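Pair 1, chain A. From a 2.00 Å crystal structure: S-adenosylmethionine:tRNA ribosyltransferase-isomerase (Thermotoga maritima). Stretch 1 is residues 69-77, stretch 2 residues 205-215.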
# COMPACT_ATOMS: atom_id res chain seq x y z
N VAL A 69 2.46 23.20 -4.79
CA VAL A 69 3.43 22.53 -5.67
C VAL A 69 3.45 21.06 -5.41
O VAL A 69 3.76 20.60 -4.29
CB VAL A 69 4.88 23.10 -5.50
CG1 VAL A 69 5.81 22.53 -6.60
CG2 VAL A 69 4.87 24.60 -5.58
N LEU A 70 3.13 20.31 -6.45
CA LEU A 70 3.04 18.86 -6.33
C LEU A 70 4.14 18.19 -7.09
O LEU A 70 4.56 18.66 -8.13
CB LEU A 70 1.72 18.36 -6.95
CG LEU A 70 0.45 18.92 -6.30
CD1 LEU A 70 -0.66 18.97 -7.33
CD2 LEU A 70 0.06 18.07 -5.18
N ASN A 71 4.57 17.06 -6.58
CA ASN A 71 5.55 16.27 -7.28
C ASN A 71 4.88 15.15 -8.05
O ASN A 71 3.97 14.50 -7.53
CB ASN A 71 6.51 15.62 -6.27
CG ASN A 71 7.64 14.84 -6.96
OD1 ASN A 71 8.50 15.42 -7.59
ND2 ASN A 71 7.61 13.51 -6.85
N VAL A 72 5.38 14.89 -9.24
CA VAL A 72 4.93 13.78 -10.07
C VAL A 72 6.13 12.91 -10.35
O VAL A 72 7.12 13.39 -10.90
CB VAL A 72 4.39 14.32 -11.41
CG1 VAL A 72 4.21 13.18 -12.42
CG2 VAL A 72 3.10 15.06 -11.17
N SER A 73 6.07 11.65 -9.95
CA SER A 73 7.16 10.72 -10.21
C SER A 73 6.91 9.96 -11.54
O SER A 73 5.83 9.45 -11.76
CB SER A 73 7.34 9.79 -9.04
OG SER A 73 7.99 10.48 -7.97
N LYS A 74 7.91 9.96 -12.43
CA LYS A 74 7.78 9.37 -13.77
C LYS A 74 8.97 8.44 -14.00
O LYS A 74 10.09 8.83 -13.75
CB LYS A 74 7.86 10.44 -14.86
CG LYS A 74 6.71 11.43 -14.86
CD LYS A 74 6.81 12.41 -16.05
CE LYS A 74 5.47 13.17 -16.24
NZ LYS A 74 5.56 14.38 -17.08
N VAL A 75 8.72 7.21 -14.47
CA VAL A 75 9.80 6.29 -14.89
C VAL A 75 10.35 6.77 -16.22
O VAL A 75 9.62 7.05 -17.15
CB VAL A 75 9.29 4.80 -15.03
CG1 VAL A 75 10.40 3.87 -15.57
CG2 VAL A 75 8.81 4.29 -13.70
N ILE A 76 11.67 6.88 -16.31
CA ILE A 76 12.31 7.23 -17.56
C ILE A 76 11.91 6.17 -18.59
O ILE A 76 12.19 4.99 -18.38
CB ILE A 76 13.84 7.29 -17.36
CG1 ILE A 76 14.20 8.46 -16.45
CG2 ILE A 76 14.57 7.45 -18.72
CD1 ILE A 76 15.61 8.48 -16.03
N PRO A 77 11.22 6.56 -19.67
CA PRO A 77 10.64 5.60 -20.62
C PRO A 77 11.61 4.94 -21.61
O PRO A 77 11.20 4.01 -22.32
CB PRO A 77 9.60 6.43 -21.36
CG PRO A 77 10.19 7.84 -21.35
CD PRO A 77 10.91 7.96 -20.03
N GLN A 205 -3.43 28.57 -6.92
CA GLN A 205 -2.73 28.08 -8.11
C GLN A 205 -2.01 26.75 -7.85
O GLN A 205 -1.71 26.40 -6.70
CB GLN A 205 -1.75 29.13 -8.57
CG GLN A 205 -2.47 30.42 -9.01
CD GLN A 205 -1.63 31.29 -9.90
OE1 GLN A 205 -0.71 30.81 -10.61
NE2 GLN A 205 -1.93 32.58 -9.90
N PHE A 206 -1.73 26.02 -8.93
CA PHE A 206 -1.02 24.74 -8.89
C PHE A 206 0.22 24.74 -9.78
O PHE A 206 0.24 25.40 -10.82
CB PHE A 206 -1.95 23.61 -9.33
CG PHE A 206 -3.00 23.27 -8.30
CD1 PHE A 206 -4.10 24.11 -8.13
CD2 PHE A 206 -2.83 22.20 -7.45
CE1 PHE A 206 -5.05 23.84 -7.13
CE2 PHE A 206 -3.78 21.93 -6.45
CZ PHE A 206 -4.88 22.75 -6.30
N ALA A 207 1.27 24.04 -9.36
CA ALA A 207 2.41 23.80 -10.23
C ALA A 207 2.95 22.45 -9.90
O ALA A 207 2.61 21.85 -8.86
CB ALA A 207 3.47 24.85 -10.04
N GLU A 208 3.79 21.93 -10.79
CA GLU A 208 4.39 20.64 -10.56
C GLU A 208 5.91 20.59 -10.68
O GLU A 208 6.55 21.31 -11.47
CB GLU A 208 3.70 19.55 -11.42
CG GLU A 208 4.16 19.39 -12.83
CD GLU A 208 3.51 18.18 -13.52
OE1 GLU A 208 2.31 17.85 -13.19
OE2 GLU A 208 4.20 17.58 -14.40
N VAL A 209 6.50 19.73 -9.86
CA VAL A 209 7.88 19.35 -10.07
C VAL A 209 7.83 17.88 -10.41
O VAL A 209 6.88 17.19 -10.07
CB VAL A 209 8.80 19.66 -8.84
CG1 VAL A 209 8.90 21.17 -8.66
CG2 VAL A 209 8.35 18.98 -7.60
N VAL A 210 8.89 17.40 -11.02
CA VAL A 210 8.93 16.03 -11.51
C VAL A 210 10.17 15.31 -10.97
O VAL A 210 11.24 15.92 -10.74
CB VAL A 210 8.93 16.00 -13.07
CG1 VAL A 210 8.79 14.58 -13.60
CG2 VAL A 210 7.79 16.86 -13.63
N LEU A 211 9.99 14.04 -10.68
CA LEU A 211 11.08 13.18 -10.27
C LEU A 211 11.17 12.07 -11.33
O LEU A 211 10.26 11.27 -11.48
CB LEU A 211 10.85 12.61 -8.89
CG LEU A 211 12.09 11.93 -8.32
CD1 LEU A 211 13.27 12.90 -8.10
CD2 LEU A 211 11.76 11.19 -7.04
N HIS A 212 12.24 12.07 -12.09
CA HIS A 212 12.42 11.09 -13.15
C HIS A 212 13.23 9.94 -12.59
O HIS A 212 14.36 10.14 -12.20
CB HIS A 212 13.16 11.71 -14.30
CG HIS A 212 12.43 12.85 -14.93
ND1 HIS A 212 11.47 12.66 -15.90
CD2 HIS A 212 12.51 14.19 -14.74
CE1 HIS A 212 10.99 13.83 -16.29
NE2 HIS A 212 11.60 14.78 -15.60
N VAL A 213 12.64 8.75 -12.58
CA VAL A 213 13.20 7.57 -11.93
C VAL A 213 13.75 6.57 -12.98
O VAL A 213 13.02 6.08 -13.86
CB VAL A 213 12.16 6.92 -11.02
CG1 VAL A 213 12.75 5.74 -10.29
CG2 VAL A 213 11.61 7.95 -10.04
N GLY A 214 15.05 6.34 -12.88
CA GLY A 214 15.77 5.49 -13.80
C GLY A 214 15.78 4.05 -13.35
O GLY A 214 16.69 3.62 -12.62
N ILE A 215 14.75 3.31 -13.76
CA ILE A 215 14.73 1.85 -13.65
C ILE A 215 13.32 1.41 -13.31
O ILE A 215 12.71 1.98 -12.40
O HOH W 1 11.09 16.67 -7.81

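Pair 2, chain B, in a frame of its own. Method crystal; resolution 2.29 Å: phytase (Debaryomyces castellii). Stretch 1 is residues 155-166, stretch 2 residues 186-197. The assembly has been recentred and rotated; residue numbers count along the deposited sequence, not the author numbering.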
# COMPACT_ATOMS: atom_id res chain seq x y z
N ASN B 155 35.83 -11.75 -14.87
CA ASN B 155 36.98 -11.82 -15.76
C ASN B 155 36.54 -11.80 -17.21
O ASN B 155 37.38 -11.65 -18.11
CB ASN B 155 37.81 -13.11 -15.50
CG ASN B 155 38.37 -13.17 -14.09
OD1 ASN B 155 38.83 -12.14 -13.57
ND2 ASN B 155 38.30 -14.35 -13.45
N ASP B 156 35.23 -11.98 -17.43
CA ASP B 156 34.65 -12.03 -18.76
C ASP B 156 33.88 -10.76 -19.10
O ASP B 156 33.14 -10.21 -18.28
CB ASP B 156 33.71 -13.23 -18.91
CG ASP B 156 34.41 -14.58 -18.68
OD1 ASP B 156 35.65 -14.64 -18.85
OD2 ASP B 156 33.82 -15.62 -18.32
N THR B 157 34.09 -10.28 -20.32
CA THR B 157 33.23 -9.29 -20.90
C THR B 157 31.74 -9.72 -20.88
O THR B 157 31.40 -10.88 -21.16
CB THR B 157 33.70 -9.04 -22.34
OG1 THR B 157 34.75 -8.07 -22.32
CG2 THR B 157 32.64 -8.34 -23.11
N LEU B 158 30.87 -8.76 -20.57
CA LEU B 158 29.43 -8.97 -20.70
C LEU B 158 29.04 -8.61 -22.12
O LEU B 158 29.26 -7.48 -22.53
CB LEU B 158 28.65 -8.10 -19.71
CG LEU B 158 27.14 -8.23 -19.71
CD1 LEU B 158 26.70 -9.58 -19.07
CD2 LEU B 158 26.50 -6.98 -19.00
N PRO B 159 28.54 -9.58 -22.88
CA PRO B 159 27.99 -9.28 -24.20
C PRO B 159 26.54 -8.77 -24.07
O PRO B 159 25.76 -9.19 -23.17
CB PRO B 159 28.05 -10.63 -24.93
CG PRO B 159 27.96 -11.64 -23.83
CD PRO B 159 28.48 -11.02 -22.57
N VAL B 160 26.18 -7.84 -24.94
CA VAL B 160 24.82 -7.33 -24.93
C VAL B 160 24.38 -7.45 -26.38
O VAL B 160 25.15 -7.21 -27.26
CB VAL B 160 24.76 -5.89 -24.35
CG1 VAL B 160 23.44 -5.25 -24.59
CG2 VAL B 160 25.06 -5.90 -22.84
N PHE B 161 23.18 -7.92 -26.62
CA PHE B 161 22.67 -7.98 -27.96
C PHE B 161 21.47 -7.05 -28.01
O PHE B 161 20.55 -7.13 -27.17
CB PHE B 161 22.34 -9.43 -28.35
CG PHE B 161 23.48 -10.38 -28.10
CD1 PHE B 161 24.36 -10.70 -29.12
CD2 PHE B 161 23.71 -10.87 -26.84
CE1 PHE B 161 25.44 -11.53 -28.89
CE2 PHE B 161 24.80 -11.68 -26.59
CZ PHE B 161 25.66 -12.02 -27.62
N THR B 162 21.52 -6.13 -28.97
CA THR B 162 20.47 -5.18 -29.15
C THR B 162 20.25 -4.92 -30.63
O THR B 162 21.18 -5.05 -31.41
CB THR B 162 20.84 -3.86 -28.43
OG1 THR B 162 19.81 -2.90 -28.71
CG2 THR B 162 22.07 -3.25 -29.02
N SER B 163 19.03 -4.57 -31.02
CA SER B 163 18.80 -4.09 -32.38
C SER B 163 19.29 -2.65 -32.47
O SER B 163 19.67 -2.05 -31.48
CB SER B 163 17.32 -4.23 -32.81
OG SER B 163 16.61 -3.04 -32.50
N ASN B 164 19.33 -2.11 -33.68
CA ASN B 164 19.95 -0.82 -33.88
C ASN B 164 18.96 0.33 -33.76
O ASN B 164 19.31 1.50 -34.01
CB ASN B 164 20.71 -0.79 -35.21
CG ASN B 164 19.80 -0.93 -36.40
OD1 ASN B 164 18.95 -1.83 -36.46
ND2 ASN B 164 19.97 -0.06 -37.36
N SER B 165 17.73 0.01 -33.39
CA SER B 165 16.78 1.04 -33.00
C SER B 165 17.36 1.86 -31.84
O SER B 165 17.89 1.30 -30.90
CB SER B 165 15.49 0.40 -32.56
OG SER B 165 14.77 1.32 -31.78
N GLY B 166 17.29 3.19 -31.93
CA GLY B 166 17.89 4.06 -30.93
C GLY B 166 17.40 3.77 -29.50
O GLY B 166 18.21 3.59 -28.57
N ASN B 186 33.67 0.29 -21.68
CA ASN B 186 33.69 -0.32 -23.02
C ASN B 186 34.53 -1.57 -23.04
O ASN B 186 34.44 -2.35 -23.99
CB ASN B 186 34.08 0.68 -24.14
CG ASN B 186 35.39 1.37 -23.90
OD1 ASN B 186 36.28 0.85 -23.21
ND2 ASN B 186 35.54 2.58 -24.46
N ASP B 187 35.31 -1.78 -21.98
CA ASP B 187 36.02 -3.05 -21.82
C ASP B 187 35.21 -4.16 -21.17
O ASP B 187 35.36 -5.33 -21.54
CB ASP B 187 37.32 -2.86 -21.05
CG ASP B 187 38.28 -1.94 -21.77
OD1 ASP B 187 38.35 -2.02 -23.04
OD2 ASP B 187 38.99 -1.11 -21.14
N THR B 188 34.39 -3.84 -20.18
CA THR B 188 33.64 -4.90 -19.48
C THR B 188 32.35 -5.30 -20.15
O THR B 188 31.81 -6.36 -19.86
CB THR B 188 33.43 -4.55 -18.01
OG1 THR B 188 32.68 -3.32 -17.91
CG2 THR B 188 34.80 -4.27 -17.33
N VAL B 189 31.88 -4.48 -21.09
CA VAL B 189 30.64 -4.77 -21.82
C VAL B 189 30.92 -4.62 -23.29
O VAL B 189 31.52 -3.64 -23.71
CB VAL B 189 29.45 -3.81 -21.42
CG1 VAL B 189 28.16 -4.17 -22.20
CG2 VAL B 189 29.22 -3.79 -19.91
N LYS B 190 30.49 -5.60 -24.07
CA LYS B 190 30.59 -5.46 -25.48
C LYS B 190 29.20 -5.60 -26.06
O LYS B 190 28.55 -6.64 -25.89
CB LYS B 190 31.59 -6.48 -26.07
CG LYS B 190 33.11 -6.19 -25.69
CD LYS B 190 33.61 -4.76 -26.05
CE LYS B 190 35.13 -4.61 -25.91
NZ LYS B 190 35.60 -3.30 -26.54
N THR B 191 28.75 -4.54 -26.73
CA THR B 191 27.43 -4.53 -27.28
C THR B 191 27.47 -4.88 -28.75
O THR B 191 28.23 -4.29 -29.52
CB THR B 191 26.80 -3.14 -27.11
OG1 THR B 191 26.65 -2.88 -25.72
CG2 THR B 191 25.39 -3.12 -27.67
N ASN B 192 26.62 -5.82 -29.12
CA ASN B 192 26.45 -6.26 -30.48
C ASN B 192 25.15 -5.72 -30.98
O ASN B 192 24.08 -6.05 -30.48
CB ASN B 192 26.49 -7.79 -30.51
CG ASN B 192 27.71 -8.33 -29.79
OD1 ASN B 192 28.84 -8.09 -30.22
ND2 ASN B 192 27.50 -8.96 -28.65
N ILE B 193 25.26 -4.81 -31.94
CA ILE B 193 24.14 -4.11 -32.49
C ILE B 193 23.80 -4.85 -33.75
O ILE B 193 24.56 -4.84 -34.70
CB ILE B 193 24.51 -2.66 -32.82
CG1 ILE B 193 25.24 -1.99 -31.66
CG2 ILE B 193 23.27 -1.86 -33.23
CD1 ILE B 193 25.72 -0.59 -32.00
N ILE B 194 22.63 -5.46 -33.76
CA ILE B 194 22.20 -6.33 -34.82
C ILE B 194 21.19 -5.55 -35.61
O ILE B 194 20.13 -5.12 -35.09
CB ILE B 194 21.59 -7.60 -34.17
CG1 ILE B 194 22.68 -8.32 -33.38
CG2 ILE B 194 21.02 -8.53 -35.20
CD1 ILE B 194 22.14 -8.78 -32.09
N SER B 195 21.52 -5.36 -36.88
CA SER B 195 20.78 -4.48 -37.73
C SER B 195 19.35 -4.99 -37.90
O SER B 195 19.07 -6.21 -37.91
CB SER B 195 21.51 -4.32 -39.06
OG SER B 195 20.65 -3.79 -40.06
N GLU B 196 18.44 -4.04 -38.05
CA GLU B 196 17.05 -4.37 -38.37
C GLU B 196 16.80 -4.53 -39.88
O GLU B 196 15.68 -4.85 -40.31
CB GLU B 196 16.11 -3.33 -37.76
CG GLU B 196 16.17 -3.30 -36.25
CD GLU B 196 15.12 -2.40 -35.65
OE1 GLU B 196 14.25 -1.91 -36.41
OE2 GLU B 196 15.16 -2.19 -34.43
N ASP B 197 17.85 -4.30 -40.66
CA ASP B 197 17.81 -4.59 -42.09
C ASP B 197 17.26 -5.98 -42.37
O ASP B 197 17.65 -6.98 -41.74
CB ASP B 197 19.19 -4.41 -42.73
CG ASP B 197 19.64 -2.96 -42.80
OD1 ASP B 197 18.79 -2.05 -42.58
OD2 ASP B 197 20.83 -2.61 -43.05

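Both pairs are two neighbouring parallel strands in register, and the N, CA and C atoms of 14 central residues superpose to 0.4 Å. The strand axes approach to 4.5 Å in each, with signed crossing angles of -34° in pair 1 and -22° in pair 2. The hydrogen-bond ladder matches as well. In pair 1, A:Leu70, A:Val72 and A:Lys74 each use both N and O to bond across, as A:Val72 N does to A:Val209 O at 2.9 Å and A:Leu211 N to A:Val72 O at 3.0 Å. Their counterparts B:Leu158, B:Val160 and B:Thr162 do the same. The rule is that alternate residues of the first strand carry the ladder, while those between them contribute CA-H...O contacts. That spacing lets pair 2 accept a proline: B:Pro159 lies at the position of A:Asn71, where the N bonds to nothing on the partner strand, and its CA still sits 3.2 Å from B:Lys190 O.

The best-conserved side chain is the valine A:Val72 = B:Val160, a t rotamer in both, with side-chain centres 0.4 Å apart. Its neighbours differ. In pair 1, A:Val72 CG2 lies 3.5 Å from A:Glu208 OE1; in pair 2 the glutamate's position is taken by B:Val189, and B:Val160 CG2 packs on B:Val189 CG1 at 3.6 Å. Further along this face, the long A:Lys74 lays its CD against A:Val210 CG1 at 3.8 Å, whereas the short B:Thr162 brings CG2 to 3.6 Å from B:Thr191 CG2.

On the other face, with A:Ser73 and A:Leu211 in pair 1 and B:Phe161 and B:Asn192 in pair 2, the larger side chain moves from the second strand to the first. A:Asn71 OD1 accepts from a water at 2.9 Å, which also donates weakly to A:Val210 O, and the small A:Ser73 sets OG 3.7 Å from A:Leu211 CB. In pair 2, B:Asn192 ND2 sits over one face of the ring, 3.3 Å from B:Phe161 CE1, and B:Ile194 CD1 lies at the ring edge, 3.8 Å from B:Phe161 CB.

The C-terminal ends close differently. A:Ile76 N bonds to A:Val213 O at 2.9 Å, and its CD1 rests 3.7 Å from A:Gly214 CA. At the matching position, B:Asn164 OD1 receives the backbone bond from B:Glu196 N at 2.8 Å, while its CB packs 3.4 Å from B:Ile193 CG2. Both ends combine packing with a hydrogen bond; what differs is that B:Asn164 adds a side-chain acceptor for the backbone of the second stretch, where the side chain of A:Ile76 offers only aliphatic atoms.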